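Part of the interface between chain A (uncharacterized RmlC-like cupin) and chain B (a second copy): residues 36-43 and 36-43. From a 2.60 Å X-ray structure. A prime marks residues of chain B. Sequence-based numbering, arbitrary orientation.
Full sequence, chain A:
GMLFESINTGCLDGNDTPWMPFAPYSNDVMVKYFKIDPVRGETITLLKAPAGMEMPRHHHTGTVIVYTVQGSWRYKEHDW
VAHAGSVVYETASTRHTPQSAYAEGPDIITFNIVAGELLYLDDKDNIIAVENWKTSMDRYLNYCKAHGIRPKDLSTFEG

Chain A, residues 36-43: IDPVRGET
Chain B, residues 36-43: IDPVRGET

The two stretches are identical hairpin turns that face each other across an exact two-fold axis, so every contact described for one chain recurs with the primes exchanged. In each copy a strand ends at Ile36 and Asp37, the chain turns through Pro38 to Gly41, and a second strand starts at Glu42 and Thr43. The strands are joined by a reciprocal pair of backbone hydrogen bonds, Asp37 N to Glu42 O at 2.7 Å and Glu42 N to Asp37 O at 3.1 Å; Asp37 O also accepts a weak bond from Gly41 N at 3.0 Å. Residues 38-40 have helical torsions (phi/psi -82/-14, -73/-64 and -86/-8) without regular helical bonding. Gly41 then adopts 71/56, a positive phi that favours glycine, and the chain returns to extended geometry at Glu42 (-123/139) and Thr43 (-130/143).

Asp37 (phi/psi -76/112) organises the turn through its carboxylate. With chi1 t (-178°) and chi2 17°, Asp37 OD1 accepts a hydrogen bond from Val39 N at 3.1 Å, while Asp37 OD2 receives a weak one from Arg40 N at 3.5 Å. Two amides at the turn are thereby satisfied by a side chain, and the same Asp37 OD2 that accepts from Arg40 N also faces Arg40′ NH2 in a salt bridge.

The backbones stay well apart: the Arg40 CA to Arg40′ CA distance is 10.6 Å, and Asp37 CA lies 10.8 Å from Val39′ CA. Long side chains bridge the gap. Arg40 points its CA-to-CB bond toward the partner and extends with chi1 m (-57°), chi2 t (-162°) and chi3 t (-173°), before chi4 of -93° turns the guanidinium. Its NH2 reaches two acidic residues of the other copy. Arg40 NH2 donates a weak hydrogen bond to Glu42′ OE1 at 3.4 Å, with a nearly straight N-H...O angle of 163°, as part of a salt bridge, and the same Arg40 NH2 forms a second salt bridge with Asp37′ OD2 at 3.5 Å. Both oxygens lie at the guanidinium edge, near its plane. Glu42 presents its acceptor by also pointing toward the partner, with chi1 t (-164°), chi2 t (-170°) and chi3 70°.

At the centre the two arginines meet, with Arg40 NE 3.3 Å from Arg40′ NE. Both atoms are donors, so no hydrogen bond forms, and the approach brings like charges together. Each guanidinium is bridged, through its NH2, to Asp37 and Glu42 of the other copy, and these negative charges can help offset the repulsion. Arginine suits this position because its length spans the gap and its NH2 can engage two carboxylates at once.

The contact is small and polar, burying 250 Å² over both sides. Arg40 and Arg40′ contribute about 90 Å² each, Glu42 and its mate 25 Å² each, and the aspartates some 10 Å² each. Ile36 (-139/84; chi1 m, chi2 t), Pro38 (C-gamma endo), Val39 (chi1 t) and Thr43 (chi1 p) make no contact with the other stretch; Thr43 OG1 is hydrogen-bonded elsewhere in the structure.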

# COMPACT_ATOMS: atom_id res chain seq x y z
N ILE A 36 1.57 -14.63 2.69
CA ILE A 36 0.50 -14.36 3.64
C ILE A 36 1.04 -13.29 4.59
O ILE A 36 1.56 -13.61 5.63
CB ILE A 36 0.04 -15.64 4.41
CG1 ILE A 36 -0.47 -16.73 3.46
CG2 ILE A 36 -1.04 -15.29 5.42
CD1 ILE A 36 -0.98 -18.00 4.17
N ASP A 37 0.95 -12.02 4.19
CA ASP A 37 1.45 -10.89 4.98
C ASP A 37 0.52 -10.55 6.17
O ASP A 37 -0.58 -10.03 5.94
CB ASP A 37 1.64 -9.65 4.09
CG ASP A 37 2.21 -8.43 4.84
OD1 ASP A 37 2.77 -8.54 5.95
OD2 ASP A 37 2.11 -7.32 4.29
N PRO A 38 0.97 -10.77 7.42
CA PRO A 38 0.12 -10.45 8.56
C PRO A 38 0.14 -8.98 8.99
O PRO A 38 -0.71 -8.60 9.80
CB PRO A 38 0.73 -11.30 9.67
CG PRO A 38 2.16 -11.28 9.38
CD PRO A 38 2.28 -11.28 7.89
N VAL A 39 1.09 -8.18 8.51
CA VAL A 39 1.14 -6.75 8.86
C VAL A 39 0.02 -6.03 8.13
O VAL A 39 -0.91 -5.56 8.78
CB VAL A 39 2.52 -6.10 8.57
CG1 VAL A 39 2.46 -4.62 8.85
CG2 VAL A 39 3.58 -6.75 9.43
N ARG A 40 0.07 -6.00 6.80
CA ARG A 40 -0.97 -5.32 5.99
C ARG A 40 -2.19 -6.17 5.64
O ARG A 40 -3.15 -5.62 5.12
CB ARG A 40 -0.36 -4.73 4.72
CG ARG A 40 0.76 -3.78 5.06
CD ARG A 40 1.13 -2.85 3.95
NE ARG A 40 2.33 -2.11 4.35
CZ ARG A 40 2.38 -0.92 4.96
NH1 ARG A 40 1.29 -0.20 5.29
NH2 ARG A 40 3.59 -0.42 5.25
N GLY A 41 -2.16 -7.47 5.93
CA GLY A 41 -3.28 -8.37 5.65
C GLY A 41 -3.40 -8.60 4.17
O GLY A 41 -4.45 -8.32 3.59
N GLU A 42 -2.31 -9.08 3.56
CA GLU A 42 -2.25 -9.33 2.13
C GLU A 42 -1.87 -10.78 1.85
O GLU A 42 -1.03 -11.33 2.54
CB GLU A 42 -1.21 -8.42 1.48
CG GLU A 42 -1.32 -8.30 -0.05
CD GLU A 42 -0.13 -7.58 -0.68
OE1 GLU A 42 0.99 -8.17 -0.68
OE2 GLU A 42 -0.32 -6.49 -1.26
N THR A 43 -2.52 -11.39 0.85
CA THR A 43 -2.21 -12.75 0.44
C THR A 43 -2.03 -12.78 -1.08
O THR A 43 -2.71 -12.04 -1.79
CB THR A 43 -3.27 -13.78 0.82
OG1 THR A 43 -4.47 -13.48 0.12
CG2 THR A 43 -3.53 -13.77 2.31
N ILE B 36 10.66 2.12 10.28
CA ILE B 36 11.52 2.07 9.10
C ILE B 36 11.26 0.71 8.45
O ILE B 36 11.97 -0.23 8.72
CB ILE B 36 13.02 2.27 9.45
CG1 ILE B 36 13.28 3.62 10.13
CG2 ILE B 36 13.87 2.17 8.19
CD1 ILE B 36 14.76 3.90 10.45
N ASP B 37 10.21 0.61 7.64
CA ASP B 37 9.82 -0.64 6.97
C ASP B 37 10.74 -0.97 5.77
O ASP B 37 10.66 -0.28 4.75
CB ASP B 37 8.35 -0.57 6.51
CG ASP B 37 7.86 -1.87 5.84
OD1 ASP B 37 8.47 -2.96 5.97
OD2 ASP B 37 6.81 -1.81 5.17
N PRO B 38 11.55 -2.04 5.86
CA PRO B 38 12.42 -2.38 4.74
C PRO B 38 11.76 -3.18 3.62
O PRO B 38 12.37 -3.32 2.56
CB PRO B 38 13.49 -3.24 5.41
CG PRO B 38 12.76 -3.98 6.43
CD PRO B 38 11.71 -3.03 6.95
N VAL B 39 10.56 -3.74 3.85
CA VAL B 39 9.86 -4.51 2.81
C VAL B 39 9.32 -3.52 1.77
O VAL B 39 9.80 -3.53 0.64
CB VAL B 39 8.74 -5.41 3.37
CG1 VAL B 39 7.99 -6.07 2.24
CG2 VAL B 39 9.34 -6.47 4.27
N ARG B 40 8.39 -2.66 2.18
CA ARG B 40 7.80 -1.66 1.25
C ARG B 40 8.56 -0.35 1.12
O ARG B 40 8.21 0.44 0.25
CB ARG B 40 6.34 -1.39 1.63
CG ARG B 40 5.54 -2.67 1.62
CD ARG B 40 4.07 -2.46 1.56
NE ARG B 40 3.41 -3.76 1.73
CZ ARG B 40 3.03 -4.62 0.78
NH1 ARG B 40 3.20 -4.38 -0.54
NH2 ARG B 40 2.46 -5.76 1.16
N GLY B 41 9.59 -0.13 1.94
CA GLY B 41 10.39 1.09 1.89
C GLY B 41 9.59 2.26 2.40
O GLY B 41 9.41 3.24 1.68
N GLU B 42 9.09 2.14 3.63
CA GLU B 42 8.27 3.17 4.26
C GLU B 42 8.88 3.61 5.59
O GLU B 42 9.39 2.78 6.32
CB GLU B 42 6.87 2.63 4.52
CG GLU B 42 5.81 3.71 4.81
CD GLU B 42 4.48 3.13 5.30
OE1 GLU B 42 4.45 2.61 6.45
OE2 GLU B 42 3.46 3.28 4.59
N THR B 43 8.85 4.92 5.86
CA THR B 43 9.34 5.46 7.12
C THR B 43 8.27 6.40 7.70
O THR B 43 7.57 7.07 6.95
CB THR B 43 10.65 6.24 7.00
OG1 THR B 43 10.43 7.39 6.19
CG2 THR B 43 11.74 5.38 6.39